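Local structure of glycoside Hydrolase (Bacteroides plebeius, 5T3B) at residues I360-K365 and Q420-G425. The protein is a glycoside hydrolase of family 50, from a subfamily enriched in human gut Bacteroidetes, and probably cleaves agarose-type polysaccharides or their oligosaccharides. Residues are numbered along the deposited sequence; the frame is centred on the assembly and turned at random. Where two conformers were deposited one is given.
Sequences INYYSK and QHFTLG. With EDO (1,2-ethanediol), chain E.
F422 reaches from helix 412-427 to the loop that follows strand 358-361 and meets Y362 in a T-shaped stack. The rim of the phenylalanine is directed at the tyrosine face, with the ring planes at 88° and the centroids 5.4 Å apart. The closest approach is made by F422 CZ, which sits 3.7 Å from Y362 CG, near the root of the tyrosine ring and not over its middle. A chi1 of -155° swings the F422 ring away from the backbone N, toward the loop. This buried pair is the tight part of the contact; P368 also packs on F422, V387 of strand 385-394 touches Y362, and a hydrogen bond to E369 holds the tyrosine hydroxyl.

Toward K365 the packing thins. The carbonyl O of K365 lies 3.7 Å from F422 CE1. The side chain has two conformers; in the one described it leads away from the helix, and K365 NZ donates a 3.0 Å hydrogen bond to O1 of a 1,2-ethanediol, probably from the crystallisation liquor. The arrangement is consistent with the (beta/alpha)8 barrel of family 50 catalytic domains: helix 412-427, between strands 385-394 and 432-437 in sequence, packs on the loop after strand 358-361.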
ATOM      1  N   ILE A 360       3.315   2.865  -0.282  1.00  7.15           N
ATOM      2  CA  ILE A 360       4.589   2.142  -0.142  1.00  7.75           C
ATOM      3  C   ILE A 360       4.278   0.647   0.033  1.00  7.18           C
ATOM      4  O   ILE A 360       3.562   0.285   0.961  1.00  7.95           O
ATOM      5  CB  ILE A 360       5.418   2.684   1.018  1.00 10.55           C
ATOM      6  CG1 ILE A 360       5.776   4.208   0.728  1.00 12.65           C
ATOM      7  CG2 ILE A 360       6.635   1.817   1.273  1.00 11.75           C
ATOM      8  CD1 ILE A 360       6.481   4.913   1.854  1.00 13.85           C
ATOM      9  N   ASN A 361       4.854  -0.182  -0.839  1.00  6.87           N
ATOM     10  CA  ASN A 361       4.859  -1.627  -0.629  1.00  7.68           C
ATOM     11  C   ASN A 361       6.053  -1.939   0.257  1.00  9.77           C
ATOM     12  O   ASN A 361       7.134  -1.541  -0.096  1.00  9.77           O
ATOM     13  CB  ASN A 361       4.994  -2.358  -1.945  1.00  8.46           C
ATOM     14  CG  ASN A 361       3.805  -2.202  -2.902  1.00  8.25           C
ATOM     15  OD1 ASN A 361       2.745  -1.733  -2.536  1.00  9.46           O
ATOM     16  ND2 ASN A 361       3.959  -2.708  -4.089  1.00  8.77           N
ATOM     17  N   TYR A 362       5.879  -2.611   1.370  1.00  8.47           N
ATOM     18  CA  TYR A 362       6.905  -2.693   2.429  1.00  8.04           C
ATOM     19  C   TYR A 362       7.369  -4.110   2.654  1.00  8.07           C
ATOM     20  O   TYR A 362       6.747  -4.867   3.388  1.00 10.09           O
ATOM     21  CB  TYR A 362       6.424  -2.038   3.719  1.00  8.89           C
ATOM     22  CG  TYR A 362       7.536  -1.442   4.594  1.00  9.19           C
ATOM     23  CD1 TYR A 362       8.867  -1.877   4.534  1.00 10.04           C
ATOM     24  CD2 TYR A 362       7.276  -0.416   5.503  1.00  9.62           C
ATOM     25  CE1 TYR A 362       9.866  -1.294   5.324  1.00 10.42           C
ATOM     26  CE2 TYR A 362       8.249   0.132   6.298  1.00 10.09           C
ATOM     27  CZ  TYR A 362       9.545  -0.307   6.201  1.00 10.00           C
ATOM     28  OH  TYR A 362      10.486   0.288   7.015  1.00 10.65           O
ATOM     29  N   TYR A 363       8.438  -4.478   1.950  1.00  8.33           N
ATOM     30  CA  TYR A 363       9.019  -5.797   1.970  1.00  8.07           C
ATOM     31  C   TYR A 363      10.447  -5.769   2.494  1.00  8.81           C
ATOM     32  O   TYR A 363      11.107  -4.765   2.586  1.00 10.48           O
ATOM     33  CB  TYR A 363       9.003  -6.370   0.573  1.00  8.86           C
ATOM     34  CG  TYR A 363       7.615  -6.695   0.050  1.00  8.42           C
ATOM     35  CD1 TYR A 363       6.867  -7.678   0.656  1.00  9.07           C
ATOM     36  CD2 TYR A 363       7.024  -5.963  -0.959  1.00  9.91           C
ATOM     37  CE1 TYR A 363       5.616  -7.990   0.240  1.00  9.90           C
ATOM     38  CE2 TYR A 363       5.770  -6.305  -1.439  1.00  9.37           C
ATOM     39  CZ  TYR A 363       5.050  -7.308  -0.806  1.00  8.37           C
ATOM     40  OH  TYR A 363       3.799  -7.665  -1.241  1.00 10.68           O
ATOM     41  N   SER A 364      10.863  -6.986   2.862  1.00  8.36           N
ATOM     42  CA  SER A 364      12.251  -7.324   3.180  1.00  9.94           C
ATOM     43  C   SER A 364      12.716  -6.874   4.513  1.00  8.55           C
ATOM     44  O   SER A 364      13.934  -6.949   4.807  1.00 10.62           O
ATOM     45  CB  SER A 364      13.210  -6.916   2.071  1.00 13.69           C
ATOM     46  OG  SER A 364      12.783  -7.522   0.823  1.00 18.08           O
ATOM     47  N   LYS A 365      11.777  -6.419   5.358  0.50  9.29           N
ATOM     48  CA  LYS A 365      12.061  -6.010   6.738  0.50 10.02           C
ATOM     49  C   LYS A 365      11.138  -6.715   7.688  0.50  9.74           C
ATOM     50  O   LYS A 365       9.928  -6.856   7.444  0.50  9.36           O
ATOM     51  CB  LYS A 365      11.930  -4.503   6.927  0.50 11.37           C
ATOM     52  CG  LYS A 365      12.966  -3.680   6.182  0.50 11.67           C
ATOM     53  CD  LYS A 365      14.411  -3.811   6.650  0.50 14.91           C
ATOM     54  CE  LYS A 365      15.338  -3.174   5.619  0.50 19.51           C
ATOM     55  NZ  LYS A 365      15.354  -3.924   4.328  0.50 25.12           N
ATOM     56  N   GLN A 420       0.686  -8.892  13.618  1.00  7.35           N
ATOM     57  CA  GLN A 420       0.647  -8.015  14.791  1.00  8.02           C
ATOM     58  C   GLN A 420       1.909  -7.206  14.924  1.00  7.89           C
ATOM     59  O   GLN A 420       1.839  -5.993  15.211  1.00  8.89           O
ATOM     60  CB  GLN A 420       0.335  -8.768  16.083  1.00  8.34           C
ATOM     61  CG  GLN A 420      -0.978  -9.491  16.030  1.00  9.13           C
ATOM     62  CD  GLN A 420      -1.483  -9.864  17.411  1.00  9.26           C
ATOM     63  OE1 GLN A 420      -0.699  -9.970  18.347  1.00 10.06           O
ATOM     64  NE2 GLN A 420      -2.782 -10.048  17.525  1.00  9.72           N
ATOM     65  N   HIS A 421       3.064  -7.843  14.779  1.00  8.02           N
ATOM     66  CA  HIS A 421       4.331  -7.130  14.941  1.00  7.99           C
ATOM     67  C   HIS A 421       4.435  -5.975  13.923  1.00  7.74           C
ATOM     68  O   HIS A 421       4.797  -4.850  14.250  1.00  8.79           O
ATOM     69  CB  HIS A 421       5.466  -8.129  14.743  1.00  9.11           C
ATOM     70  CG  HIS A 421       6.824  -7.558  14.806  1.00  8.77           C
ATOM     71  ND1 HIS A 421       7.479  -7.361  15.972  1.00  9.91           N
ATOM     72  CD2 HIS A 421       7.610  -7.075  13.842  1.00 10.43           C
ATOM     73  CE1 HIS A 421       8.639  -6.824  15.720  1.00 10.27           C
ATOM     74  NE2 HIS A 421       8.740  -6.610  14.437  1.00 11.63           N
ATOM     75  N   PHE A 422       4.141  -6.290  12.665  1.00  8.00           N
ATOM     76  CA  PHE A 422       4.348  -5.282  11.620  1.00  7.62           C
ATOM     77  C   PHE A 422       3.337  -4.151  11.805  1.00  7.71           C
ATOM     78  O   PHE A 422       3.722  -2.950  11.733  1.00  8.80           O
ATOM     79  CB  PHE A 422       4.246  -5.924  10.215  1.00  7.66           C
ATOM     80  CG  PHE A 422       4.986  -5.174   9.157  1.00  8.03           C
ATOM     81  CD1 PHE A 422       6.347  -5.335   9.035  1.00 10.13           C
ATOM     82  CD2 PHE A 422       4.355  -4.288   8.327  1.00  8.86           C
ATOM     83  CE1 PHE A 422       7.094  -4.616   8.127  1.00  9.75           C
ATOM     84  CE2 PHE A 422       5.103  -3.564   7.396  1.00 10.21           C
ATOM     85  CZ  PHE A 422       6.442  -3.737   7.289  1.00 10.52           C
ATOM     86  N   THR A 423       2.078  -4.477  12.044  1.00  7.33           N
ATOM     87  CA  THR A 423       1.067  -3.459  12.184  1.00  7.80           C
ATOM     88  C   THR A 423       1.270  -2.610  13.434  1.00  8.17           C
ATOM     89  O   THR A 423       1.023  -1.403  13.375  1.00  8.97           O
ATOM     90  CB  THR A 423      -0.331  -4.055  12.129  1.00  8.33           C
ATOM     91  OG1 THR A 423      -0.547  -5.003  13.180  1.00  8.57           O
ATOM     92  CG2 THR A 423      -0.614  -4.641  10.747  1.00  8.80           C
ATOM     93  N   LEU A 424       1.708  -3.191  14.545  1.00  8.33           N
ATOM     94  CA  LEU A 424       2.011  -2.353  15.713  1.00  8.51           C
ATOM     95  C   LEU A 424       3.084  -1.344  15.382  1.00  8.82           C
ATOM     96  O   LEU A 424       3.016  -0.194  15.837  1.00 10.17           O
ATOM     97  CB  LEU A 424       2.369  -3.201  16.920  1.00  9.10           C
ATOM     98  CG  LEU A 424       1.245  -3.973  17.569  1.00 10.21           C
ATOM     99  CD1 LEU A 424       1.739  -5.048  18.499  1.00 11.07           C
ATOM    100  CD2 LEU A 424       0.291  -3.040  18.293  1.00 10.57           C
ATOM    101  N   GLY A 425       4.085  -1.768  14.630  1.00  8.73           N
ATOM    102  CA  GLY A 425       5.100  -0.856  14.196  1.00  8.99           C
ATOM    103  C   GLY A 425       4.582   0.301  13.387  1.00  9.15           C
ATOM    104  O   GLY A 425       5.024   1.433  13.529  1.00 10.60           O
TER
HETATM  105  C1  EDO E 503      15.344  -2.817   0.010  1.00 24.93           C
HETATM  106  O1  EDO E 503      15.426  -3.314   1.370  1.00 23.87           O
HETATM  107  C2  EDO E 503      14.653  -3.854  -0.900  1.00 24.45           C
HETATM  108  O2  EDO E 503      13.237  -3.729  -0.550  1.00 24.94           O